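Local coordinates for choline dehydrogenase and related flavoproteins (Aspergillus oryzae, PDB 3Q9T), which probably oxidises formate as a formate oxidase of the glucose-methanol-choline oxidoreductase family, working with a bound 8-formyl-FAD, at residues Gly267-Leu275 and Phe509-Leu517; Thr293-Gly301 and Lys519-Asp527. All blocks are in the same frame, centred on the assembly; numbering follows the deposited sequence.

Overall arrangement
Contacts 1 and 2 lie on the same side of the chain's centre, about 13 Å apart between their centres, and illustrate how one long loop can pack on two different parts of a flavoprotein. Contact 1 (267-275 with 509-517) is buried against the flavin cofactor, whereas contact 2 (293-301 with 519-527) is partly buried, with the Val525 side chain about 13 Å from that cofactor. The two are joined directly: Thr514 O lies 2.8 Å from Gly301 N, probably as a hydrogen bond, Arg516 NH2 probably bonds Gln523 O at the same distance, and Ala515 CB packs on Val525 CG2 at 3.3 Å. The single loop between strands 506-507 and 538-540 supplies the second segment of each, meeting helix 267-277 and then the turn at 297-300.

Contact 1: residues Gly267-Leu275 and Phe509-Leu517; sequences GVFETPKLL and FHPTGTARL. With FAY ([(2R,3S,4R,5R)-5-(6-amino-9H-purin-9-yl)-3,4-dihydroxytetrahydrofuran-2-yl]methyl (2R,3S,4S)-5-(8-formyl-7-methyl-2,4-dioxo-3,4-dihydrobenzo[g]pteridin-10(2H)-yl)-2,3,4-trihydroxypentyl dihydrogen diphosphate), chain D; ACT (acetate ion), chain G.
Phe269 and Pro511 meet with their side chains crossing at about a right angle, CZ of the phenylalanine lying 3.7 Å from Pro511 CG and the proline oblique to the ring. One face of the Phe269 ring is occupied from within its own segment, where CG1 of Val268 lies over its centre. That same methyl presses on the proline, 3.4 Å from Pro511 CG, a tight fit for two carbons. Two residues before the proline, one face of the Phe509 ring receives the flavin methyl C7M of FAY, 3.5 Å above its plane and offset toward the rim.

The branching of Val268 divides its work. CG1, wedged between the backbone N and the carbonyl carbon (chi1 68°), serves the proline, and CG2 reaches the backbone of Thr512 and the hydroxyl of Thr514. The single hydrogen bond between the segments runs from Thr514 OG1 to Val268 O, 2.6 Å, arriving in the carbonyl plane on a lone pair with a C=O...O angle of 127°. Pro272 sits one turn on and cannot donate to that carbonyl, so the threonine supplies the donor that the kinked helix lacks; Pro272 CG also rests 3.5 Å from OG1 of Thr514.

Away from the loop, Glu270 turns its CG to the adenine N7A of FAY at 3.1 Å. Its OE1 takes a salt bridge from Lys273 NZ, 2.9 Å long and on the syn lone pair, while OE2 is hydrogen-bonded to Tyr67 OH. Near the diphosphate, Gly267 brings CA within 3.5 Å of the bridging oxygen O3P of FAY. A helix that follows strand 261-264 of the parallel sheet, with its N-terminal region beside the cofactor's diphosphate, belongs to the Rossmann-type FAD-binding domain of the GMC oxidoreductases.

Contact 2: residues Thr293-Gly301 and Lys519-Asp527; sequences TIVDSRHVG and KNIDQGVVD
His299 reaches Asp522 from a type I beta turn, Ser297 to Val300, that packs on the loop 519-527 within the GMC oxidoreductase fold. Its NE2 donates to Asp522 O at 2.9 Å with an N-H...O angle of 147°, coming in from well above the carbonyl plane. Gln523 O lies over the centre of one face of the imidazole, 3.2 Å above its plane, and Val525 CG1 packs against His299 CB and Val300 CG2. At the other end, Ile521 CD1 meets Val295 CG1 at 3.5 Å; with its own CG1 anti to the backbone N (chi1 -157°), the isoleucine also passes Ser297 OG. At the exposed rim, Arg298 and Asp522 form a salt bridge whose exact geometry is doubtful.

Three waters make up the next shell. One links Ser297 OG and His299 N to Gly524 O, a second joins Ser297 OG to Val525 O, and a third spans Arg298 N and Ile521 O. Farther out, Asn303 ND2 is hydrogen-bonded to His299 ND1 and so fixes the ring's rotation. The loop is braced internally too: Lys519 N donates to Gln523 OE1 at 2.9 Å, almost straight at 173°.

Contact 1: residues Gly267-Leu275 and Phe509-Leu517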
loop_
_atom_site.group_PDB
_atom_site.type_symbol
_atom_site.label_atom_id
_atom_site.label_comp_id
_atom_site.label_asym_id
_atom_site.label_seq_id
_atom_site.Cartn_x
_atom_site.Cartn_y
_atom_site.Cartn_z
ATOM N N GLY A 267 -12.998 19.659 8.884
ATOM C CA GLY A 267 -11.817 19.445 8.056
ATOM C C GLY A 267 -12.142 18.725 6.763
ATOM O O GLY A 267 -13.226 18.154 6.624
ATOM N N VAL A 268 -11.188 18.733 5.833
ATOM C CA VAL A 268 -11.368 18.178 4.492
ATOM C C VAL A 268 -11.885 16.740 4.420
ATOM O O VAL A 268 -12.558 16.371 3.447
ATOM C CB VAL A 268 -10.045 18.246 3.670
ATOM C CG1 VAL A 268 -9.005 17.304 4.258
ATOM C CG2 VAL A 268 -10.317 17.942 2.176
ATOM N N PHE A 269 -11.573 15.919 5.421
ATOM C CA PHE A 269 -12.041 14.535 5.391
ATOM C C PHE A 269 -13.378 14.316 6.123
ATOM O O PHE A 269 -14.226 13.575 5.631
ATOM C CB PHE A 269 -10.981 13.567 5.931
ATOM C CG PHE A 269 -9.644 13.656 5.231
ATOM C CD1 PHE A 269 -8.465 13.721 5.972
ATOM C CD2 PHE A 269 -9.564 13.646 3.844
ATOM C CE1 PHE A 269 -7.231 13.805 5.337
ATOM C CE2 PHE A 269 -8.340 13.740 3.194
ATOM C CZ PHE A 269 -7.171 13.810 3.931
ATOM N N GLU A 270 -13.558 14.923 7.299
ATOM C CA GLU A 270 -14.732 14.611 8.130
ATOM C C GLU A 270 -15.915 15.507 7.830
ATOM O O GLU A 270 -17.062 15.118 8.070
ATOM C CB GLU A 270 -14.429 14.675 9.633
ATOM C CG GLU A 270 -13.439 13.642 10.130
ATOM C CD GLU A 270 -14.054 12.258 10.372
ATOM O OE1 GLU A 270 -15.286 12.129 10.555
ATOM O OE2 GLU A 270 -13.282 11.287 10.386
ATOM N N THR A 271 -15.649 16.713 7.336
ATOM C CA THR A 271 -16.743 17.567 6.924
ATOM C C THR A 271 -17.629 16.884 5.849
ATOM O O THR A 271 -18.835 16.746 6.045
ATOM C CB THR A 271 -16.248 18.930 6.431
ATOM O OG1 THR A 271 -15.996 19.775 7.556
ATOM C CG2 THR A 271 -17.294 19.576 5.531
ATOM N N PRO A 272 -17.041 16.448 4.720
ATOM C CA PRO A 272 -17.909 15.772 3.734
ATOM C C PRO A 272 -18.572 14.496 4.274
ATOM O O PRO A 272 -19.692 14.168 3.880
ATOM C CB PRO A 272 -16.948 15.408 2.597
ATOM C CG PRO A 272 -15.569 15.430 3.240
ATOM C CD PRO A 272 -15.647 16.551 4.242
ATOM N N LYS A 273 -17.877 13.779 5.146
ATOM C CA LYS A 273 -18.445 12.581 5.739
ATOM C C LYS A 273 -19.716 12.954 6.515
ATOM O O LYS A 273 -20.788 12.400 6.271
ATOM C CB LYS A 273 -17.412 11.889 6.638
ATOM C CG LYS A 273 -17.917 10.664 7.344
ATOM C CD LYS A 273 -16.854 10.137 8.279
ATOM C CE LYS A 273 -17.487 9.631 9.556
ATOM N NZ LYS A 273 -16.513 9.556 10.686
ATOM N N LEU A 274 -19.616 13.920 7.418
ATOM C CA LEU A 274 -20.771 14.272 8.246
ATOM C C LEU A 274 -21.915 14.848 7.405
ATOM O O LEU A 274 -23.089 14.606 7.703
ATOM C CB LEU A 274 -20.391 15.215 9.389
ATOM C CG LEU A 274 -21.463 15.406 10.483
ATOM C CD1 LEU A 274 -21.583 14.167 11.348
ATOM C CD2 LEU A 274 -21.186 16.649 11.362
ATOM N N LEU A 275 -21.590 15.589 6.346
ATOM C CA LEU A 275 -22.645 16.065 5.448
ATOM C C LEU A 275 -23.396 14.857 4.898
ATOM O O LEU A 275 -24.623 14.801 4.954
ATOM C CB LEU A 275 -22.097 16.921 4.304
ATOM C CG LEU A 275 -21.677 18.362 4.633
ATOM C CD1 LEU A 275 -21.071 19.037 3.396
ATOM C CD2 LEU A 275 -22.868 19.144 5.138
ATOM N N PHE A 509 0.616 16.969 3.195
ATOM C CA PHE A 509 -0.278 17.354 4.305
ATOM C C PHE A 509 -1.205 18.546 4.012
ATOM O O PHE A 509 -1.627 19.233 4.938
ATOM C CB PHE A 509 0.509 17.594 5.605
ATOM C CG PHE A 509 1.396 16.430 6.008
ATOM C CD1 PHE A 509 0.844 15.243 6.469
ATOM C CD2 PHE A 509 2.775 16.532 5.935
ATOM C CE1 PHE A 509 1.647 14.170 6.845
ATOM C CE2 PHE A 509 3.585 15.462 6.312
ATOM C CZ PHE A 509 3.018 14.287 6.775
ATOM N N HIS A 510 -1.553 18.762 2.740
ATOM C CA HIS A 510 -2.420 19.887 2.359
ATOM C C HIS A 510 -3.720 19.512 1.639
ATOM O O HIS A 510 -4.072 20.151 0.651
ATOM C CB HIS A 510 -1.648 20.881 1.467
ATOM C CG HIS A 510 -0.268 21.184 1.959
ATOM N ND1 HIS A 510 0.786 21.446 1.109
ATOM C CD2 HIS A 510 0.235 21.252 3.216
ATOM C CE1 HIS A 510 1.880 21.650 1.820
ATOM N NE2 HIS A 510 1.573 21.543 3.101
ATOM N N PRO A 511 -4.460 18.502 2.128
ATOM C CA PRO A 511 -5.716 18.177 1.425
ATOM C C PRO A 511 -6.777 19.311 1.462
ATOM O O PRO A 511 -6.873 20.039 2.452
ATOM C CB PRO A 511 -6.227 16.950 2.185
ATOM C CG PRO A 511 -5.636 17.109 3.556
ATOM C CD PRO A 511 -4.270 17.675 3.327
ATOM N N THR A 512 -7.578 19.411 0.399
ATOM C CA THR A 512 -8.584 20.459 0.232
ATOM C C THR A 512 -9.732 19.985 -0.671
ATOM O O THR A 512 -9.659 18.903 -1.258
ATOM C CB THR A 512 -7.985 21.717 -0.461
ATOM O OG1 THR A 512 -7.563 21.377 -1.794
ATOM C CG2 THR A 512 -6.804 22.298 0.327
ATOM N N GLY A 513 -10.798 20.785 -0.756
ATOM C CA GLY A 513 -11.698 20.735 -1.896
ATOM C C GLY A 513 -13.004 19.976 -1.811
ATOM O O GLY A 513 -13.846 20.086 -2.709
ATOM N N THR A 514 -13.188 19.219 -0.735
ATOM C CA THR A 514 -14.283 18.254 -0.662
ATOM C C THR A 514 -15.667 18.837 -0.384
ATOM O O THR A 514 -16.636 18.095 -0.294
ATOM C CB THR A 514 -13.990 17.204 0.403
ATOM O OG1 THR A 514 -13.656 17.879 1.626
ATOM C CG2 THR A 514 -12.821 16.328 -0.052
ATOM N N ALA A 515 -15.767 20.148 -0.218
ATOM C CA ALA A 515 -17.078 20.783 -0.134
ATOM C C ALA A 515 -16.919 22.211 -0.629
ATOM O O ALA A 515 -17.193 23.164 0.082
ATOM C CB ALA A 515 -17.621 20.737 1.291
ATOM N N ARG A 516 -16.497 22.334 -1.879
ATOM C CA ARG A 516 -15.881 23.545 -2.355
ATOM C C ARG A 516 -16.828 24.712 -2.583
ATOM O O ARG A 516 -18.004 24.538 -2.940
ATOM C CB ARG A 516 -15.102 23.267 -3.635
ATOM C CG ARG A 516 -15.965 23.051 -4.867
ATOM C CD ARG A 516 -15.086 22.581 -6.025
ATOM N NE ARG A 516 -15.867 22.285 -7.206
ATOM C CZ ARG A 516 -15.349 21.896 -8.362
ATOM N NH1 ARG A 516 -14.034 21.743 -8.487
ATOM N NH2 ARG A 516 -16.152 21.651 -9.387
ATOM N N LEU A 517 -16.288 25.905 -2.362
ATOM C CA LEU A 517 -17.042 27.098 -2.669
ATOM C C LEU A 517 -17.398 27.085 -4.157
ATOM O O LEU A 517 -16.640 26.590 -5.005
ATOM C CB LEU A 517 -16.289 28.359 -2.239
ATOM C CG LEU A 517 -15.404 29.089 -3.238
ATOM C CD1 LEU A 517 -16.287 29.677 -4.285
ATOM C CD2 LEU A 517 -14.641 30.181 -2.534
HETATM P P FAY D . -9.012 22.664 9.015
HETATM N N1 FAY D . -0.076 23.804 6.556
HETATM C C2 FAY D . 0.818 24.870 6.628
HETATM O O2 FAY D . 0.466 25.992 6.282
HETATM N N3 FAY D . 1.888 24.801 7.495
HETATM C C4 FAY D . 2.395 23.567 7.817
HETATM O O4 FAY D . 3.633 23.461 7.906
HETATM N N5 FAY D . 1.984 21.230 8.073
HETATM C C6 FAY D . 1.497 19.069 8.856
HETATM C C7 FAY D . 0.599 18.067 9.177
HETATM C C8 FAY D . -0.762 18.253 8.915
HETATM O O8 FAY D . -2.913 17.466 9.411
HETATM C C9 FAY D . -1.212 19.495 8.448
HETATM P PA FAY D . -8.684 20.744 11.068
HETATM C "C1'" FAY D . -2.207 21.953 7.180
HETATM C C10 FAY D . 0.265 22.581 7.085
HETATM N N10 FAY D . -0.723 21.639 7.383
HETATM N N1A FAY D . -16.554 14.677 15.635
HETATM O O1A FAY D . -8.210 19.330 11.016
HETATM C C1B FAY D . -12.499 17.811 14.493
HETATM O O1P FAY D . -9.698 23.676 9.901
HETATM C "C2'" FAY D . -2.800 22.737 8.373
HETATM O "O2'" FAY D . -2.351 22.131 9.532
HETATM C C2A FAY D . -16.052 15.718 16.394
HETATM O O2A FAY D . -7.658 21.714 11.568
HETATM C C2B FAY D . -11.028 17.434 14.452
HETATM O O2B FAY D . -10.582 16.795 15.635
HETATM O O2P FAY D . -9.633 22.640 7.630
HETATM C "C3'" FAY D . -4.331 23.026 8.510
HETATM O "O3'" FAY D . -4.862 22.917 9.829
HETATM N N3A FAY D . -14.964 16.452 15.948
HETATM C C3B FAY D . -10.378 18.789 14.283
HETATM O O3B FAY D . -10.270 19.395 15.548
HETATM O O3P FAY D . -9.202 21.185 9.626
HETATM C "C4'" FAY D . -5.230 22.224 7.602
HETATM O "O4'" FAY D . -4.673 22.354 6.296
HETATM C C4A FAY D . -14.394 16.149 14.754
HETATM C C4B FAY D . -11.397 19.581 13.502
HETATM O O4B FAY D . -12.616 18.861 13.566
HETATM C C4X FAY D . 1.569 22.449 7.601
HETATM C "C5'" FAY D . -6.687 22.741 7.671
HETATM O "O5'" FAY D . -7.387 22.863 8.918
HETATM C C5A FAY D . -14.893 15.111 13.971
HETATM C C5B FAY D . -10.956 19.787 12.066
HETATM O O5B FAY D . -9.975 20.795 12.057
HETATM C C5X FAY D . 1.064 20.212 8.189
HETATM C C6A FAY D . -15.980 14.361 14.416
HETATM N N6A FAY D . -16.397 13.300 13.711
HETATM N N7A FAY D . -14.146 15.041 12.850
HETATM C C7M FAY D . 1.150 16.734 9.624
HETATM C C8A FAY D . -13.201 16.003 12.888
HETATM C C8M FAY D . -1.723 17.364 9.607
HETATM C C9A FAY D . -0.308 20.470 8.032
HETATM N N9A FAY D . -13.339 16.689 14.060
HETATM C C ACT G . -13.581 8.585 12.319
HETATM O O ACT G . -13.340 9.175 11.239
HETATM O OXT ACT G . -14.627 8.957 12.898
HETATM C CH3 ACT G . -12.684 7.502 12.875
#

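Contact 2: residues Thr293-Gly301 and Lys519-Asp527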
loop_
_atom_site.group_PDB
_atom_site.type_symbol
_atom_site.label_atom_id
_atom_site.label_comp_id
_atom_site.label_asym_id
_atom_site.label_seq_id
_atom_site.Cartn_x
_atom_site.Cartn_y
_atom_site.Cartn_z
ATOM N N THR A 293 -31.694 10.802 1.116
ATOM C CA THR A 293 -31.140 11.982 0.482
ATOM C C THR A 293 -32.037 13.153 0.784
ATOM O O THR A 293 -33.200 13.147 0.421
ATOM C CB THR A 293 -31.059 11.818 -1.023
ATOM O OG1 THR A 293 -30.264 10.673 -1.322
ATOM C CG2 THR A 293 -30.429 13.057 -1.665
ATOM N N ILE A 294 -31.500 14.150 1.473
ATOM C CA ILE A 294 -32.238 15.379 1.692
ATOM C C ILE A 294 -31.898 16.356 0.579
ATOM O O ILE A 294 -32.781 16.971 -0.004
ATOM C CB ILE A 294 -31.926 15.986 3.051
ATOM C CG1 ILE A 294 -32.449 15.058 4.157
ATOM C CG2 ILE A 294 -32.540 17.372 3.151
ATOM C CD1 ILE A 294 -32.040 15.469 5.539
ATOM N N VAL A 295 -30.613 16.461 0.257
ATOM C CA VAL A 295 -30.171 17.267 -0.872
ATOM C C VAL A 295 -29.211 16.466 -1.730
ATOM O O VAL A 295 -28.188 16.014 -1.250
ATOM C CB VAL A 295 -29.448 18.558 -0.392
ATOM C CG1 VAL A 295 -28.843 19.318 -1.574
ATOM C CG2 VAL A 295 -30.398 19.444 0.404
ATOM N N ASP A 296 -29.534 16.284 -3.003
ATOM C CA ASP A 296 -28.611 15.615 -3.900
ATOM C C ASP A 296 -27.490 16.597 -4.274
ATOM O O ASP A 296 -27.643 17.411 -5.187
ATOM C CB ASP A 296 -29.337 15.073 -5.140
ATOM C CG ASP A 296 -28.412 14.291 -6.071
ATOM O OD1 ASP A 296 -28.721 14.176 -7.274
ATOM O OD2 ASP A 296 -27.368 13.791 -5.604
ATOM N N SER A 297 -26.380 16.527 -3.538
ATOM C CA SER A 297 -25.251 17.428 -3.730
ATOM C C SER A 297 -24.061 16.621 -4.253
ATOM O O SER A 297 -23.259 16.087 -3.481
ATOM C CB SER A 297 -24.918 18.123 -2.404
ATOM O OG SER A 297 -24.020 19.200 -2.597
ATOM N N ARG A 298 -23.952 16.547 -5.574
ATOM C CA ARG A 298 -22.989 15.677 -6.264
ATOM C C ARG A 298 -21.532 15.892 -5.868
ATOM O O ARG A 298 -20.714 14.981 -5.962
ATOM C CB ARG A 298 -23.086 15.855 -7.784
ATOM C CG ARG A 298 -24.465 15.638 -8.388
ATOM C CD ARG A 298 -24.354 15.293 -9.884
ATOM N NE ARG A 298 -24.553 16.411 -10.814
ATOM C CZ ARG A 298 -24.179 17.675 -10.614
ATOM N NH1 ARG A 298 -23.567 18.046 -9.505
ATOM N NH2 ARG A 298 -24.415 18.578 -11.546
ATOM N N HIS A 299 -21.201 17.111 -5.458
ATOM C CA HIS A 299 -19.806 17.470 -5.256
ATOM C C HIS A 299 -19.277 17.145 -3.860
ATOM O O HIS A 299 -18.088 17.317 -3.587
ATOM C CB HIS A 299 -19.585 18.960 -5.599
ATOM C CG HIS A 299 -19.573 19.240 -7.069
ATOM N ND1 HIS A 299 -18.446 19.077 -7.851
ATOM C CD2 HIS A 299 -20.556 19.642 -7.909
ATOM C CE1 HIS A 299 -18.736 19.375 -9.104
ATOM N NE2 HIS A 299 -20.007 19.727 -9.166
ATOM N N VAL A 300 -20.157 16.697 -2.968
ATOM C CA VAL A 300 -19.749 16.448 -1.593
ATOM C C VAL A 300 -18.750 15.290 -1.519
ATOM O O VAL A 300 -19.043 14.176 -1.953
ATOM C CB VAL A 300 -20.956 16.155 -0.680
ATOM C CG1 VAL A 300 -20.473 15.715 0.712
ATOM C CG2 VAL A 300 -21.871 17.381 -0.582
ATOM N N GLY A 301 -17.570 15.550 -0.966
ATOM C CA GLY A 301 -16.519 14.539 -0.931
ATOM C C GLY A 301 -15.715 14.457 -2.231
ATOM O O GLY A 301 -14.644 13.864 -2.252
ATOM N N LYS A 519 -20.706 28.656 -7.269
ATOM C CA LYS A 519 -21.830 29.536 -7.565
ATOM C C LYS A 519 -23.183 28.826 -7.506
ATOM O O LYS A 519 -24.206 29.476 -7.354
ATOM C CB LYS A 519 -21.630 30.235 -8.913
ATOM C CG LYS A 519 -20.534 31.303 -8.854
ATOM C CD LYS A 519 -20.121 31.769 -10.234
ATOM C CE LYS A 519 -19.268 33.035 -10.144
ATOM N NZ LYS A 519 -18.594 33.321 -11.446
ATOM N N ASN A 520 -23.186 27.501 -7.617
ATOM C CA ASN A 520 -24.425 26.729 -7.552
ATOM C C ASN A 520 -24.099 25.279 -7.294
ATOM O O ASN A 520 -22.943 24.875 -7.393
ATOM C CB ASN A 520 -25.190 26.821 -8.871
ATOM C CG ASN A 520 -24.340 26.411 -10.039
ATOM O OD1 ASN A 520 -23.933 25.246 -10.156
ATOM N ND2 ASN A 520 -24.043 27.365 -10.907
ATOM N N ILE A 521 -25.125 24.484 -7.017
ATOM C CA ILE A 521 -24.908 23.111 -6.569
ATOM C C ILE A 521 -24.372 22.195 -7.662
ATOM O O ILE A 521 -23.905 21.087 -7.387
ATOM C CB ILE A 521 -26.188 22.524 -5.920
ATOM C CG1 ILE A 521 -25.832 21.368 -4.976
ATOM C CG2 ILE A 521 -27.219 22.129 -6.986
ATOM C CD1 ILE A 521 -26.983 20.912 -4.119
ATOM N N ASP A 522 -24.416 22.658 -8.907
ATOM C CA ASP A 522 -23.867 21.870 -10.007
ATOM C C ASP A 522 -22.370 22.074 -10.143
ATOM O O ASP A 522 -21.692 21.331 -10.860
ATOM C CB ASP A 522 -24.582 22.178 -11.324
ATOM C CG ASP A 522 -25.949 21.519 -11.403
ATOM O OD1 ASP A 522 -26.047 20.324 -11.068
ATOM O OD2 ASP A 522 -26.929 22.194 -11.780
ATOM N N GLN A 523 -21.853 23.065 -9.430
ATOM C CA GLN A 523 -20.434 23.357 -9.482
ATOM C C GLN A 523 -19.732 22.956 -8.194
ATOM O O GLN A 523 -18.575 22.546 -8.219
ATOM C CB GLN A 523 -20.205 24.844 -9.763
ATOM C CG GLN A 523 -18.754 25.216 -9.991
ATOM C CD GLN A 523 -18.552 26.716 -10.084
ATOM O OE1 GLN A 523 -19.271 27.489 -9.445
ATOM N NE2 GLN A 523 -17.578 27.139 -10.889
ATOM N N GLY A 524 -20.420 23.080 -7.063
ATOM C CA GLY A 524 -19.777 22.848 -5.782
ATOM C C GLY A 524 -20.789 22.625 -4.680
ATOM O O GLY A 524 -21.972 22.470 -4.963
ATOM N N VAL A 525 -20.340 22.585 -3.428
ATOM C CA VAL A 525 -21.292 22.337 -2.348
ATOM C C VAL A 525 -21.724 23.552 -1.509
ATOM O O VAL A 525 -22.825 23.562 -0.974
ATOM C CB VAL A 525 -20.938 21.095 -1.467
ATOM C CG1 VAL A 525 -19.915 20.168 -2.158
ATOM C CG2 VAL A 525 -20.525 21.500 -0.100
ATOM N N VAL A 526 -20.888 24.579 -1.413
ATOM C CA VAL A 526 -21.305 25.798 -0.731
ATOM C C VAL A 526 -21.226 27.007 -1.651
ATOM O O VAL A 526 -20.420 27.037 -2.588
ATOM C CB VAL A 526 -20.419 26.107 0.483
ATOM C CG1 VAL A 526 -20.264 24.865 1.349
ATOM C CG2 VAL A 526 -19.075 26.637 0.009
ATOM N N ASP A 527 -22.037 28.017 -1.355
ATOM C CA ASP A 527 -22.066 29.229 -2.164
ATOM C C ASP A 527 -20.992 30.226 -1.724
ATOM O O ASP A 527 -20.207 29.947 -0.805
ATOM C CB ASP A 527 -23.478 29.861 -2.178
ATOM C CG ASP A 527 -23.890 30.449 -0.829
ATOM O OD1 ASP A 527 -23.036 30.598 0.075
ATOM O OD2 ASP A 527 -25.081 30.781 -0.679
HETATM O O HOH W 1 -22.570 19.673 -4.901
HETATM O O HOH W 2 -24.655 21.500 -1.205
HETATM O O HOH W 3 -24.949 18.484 -7.218
#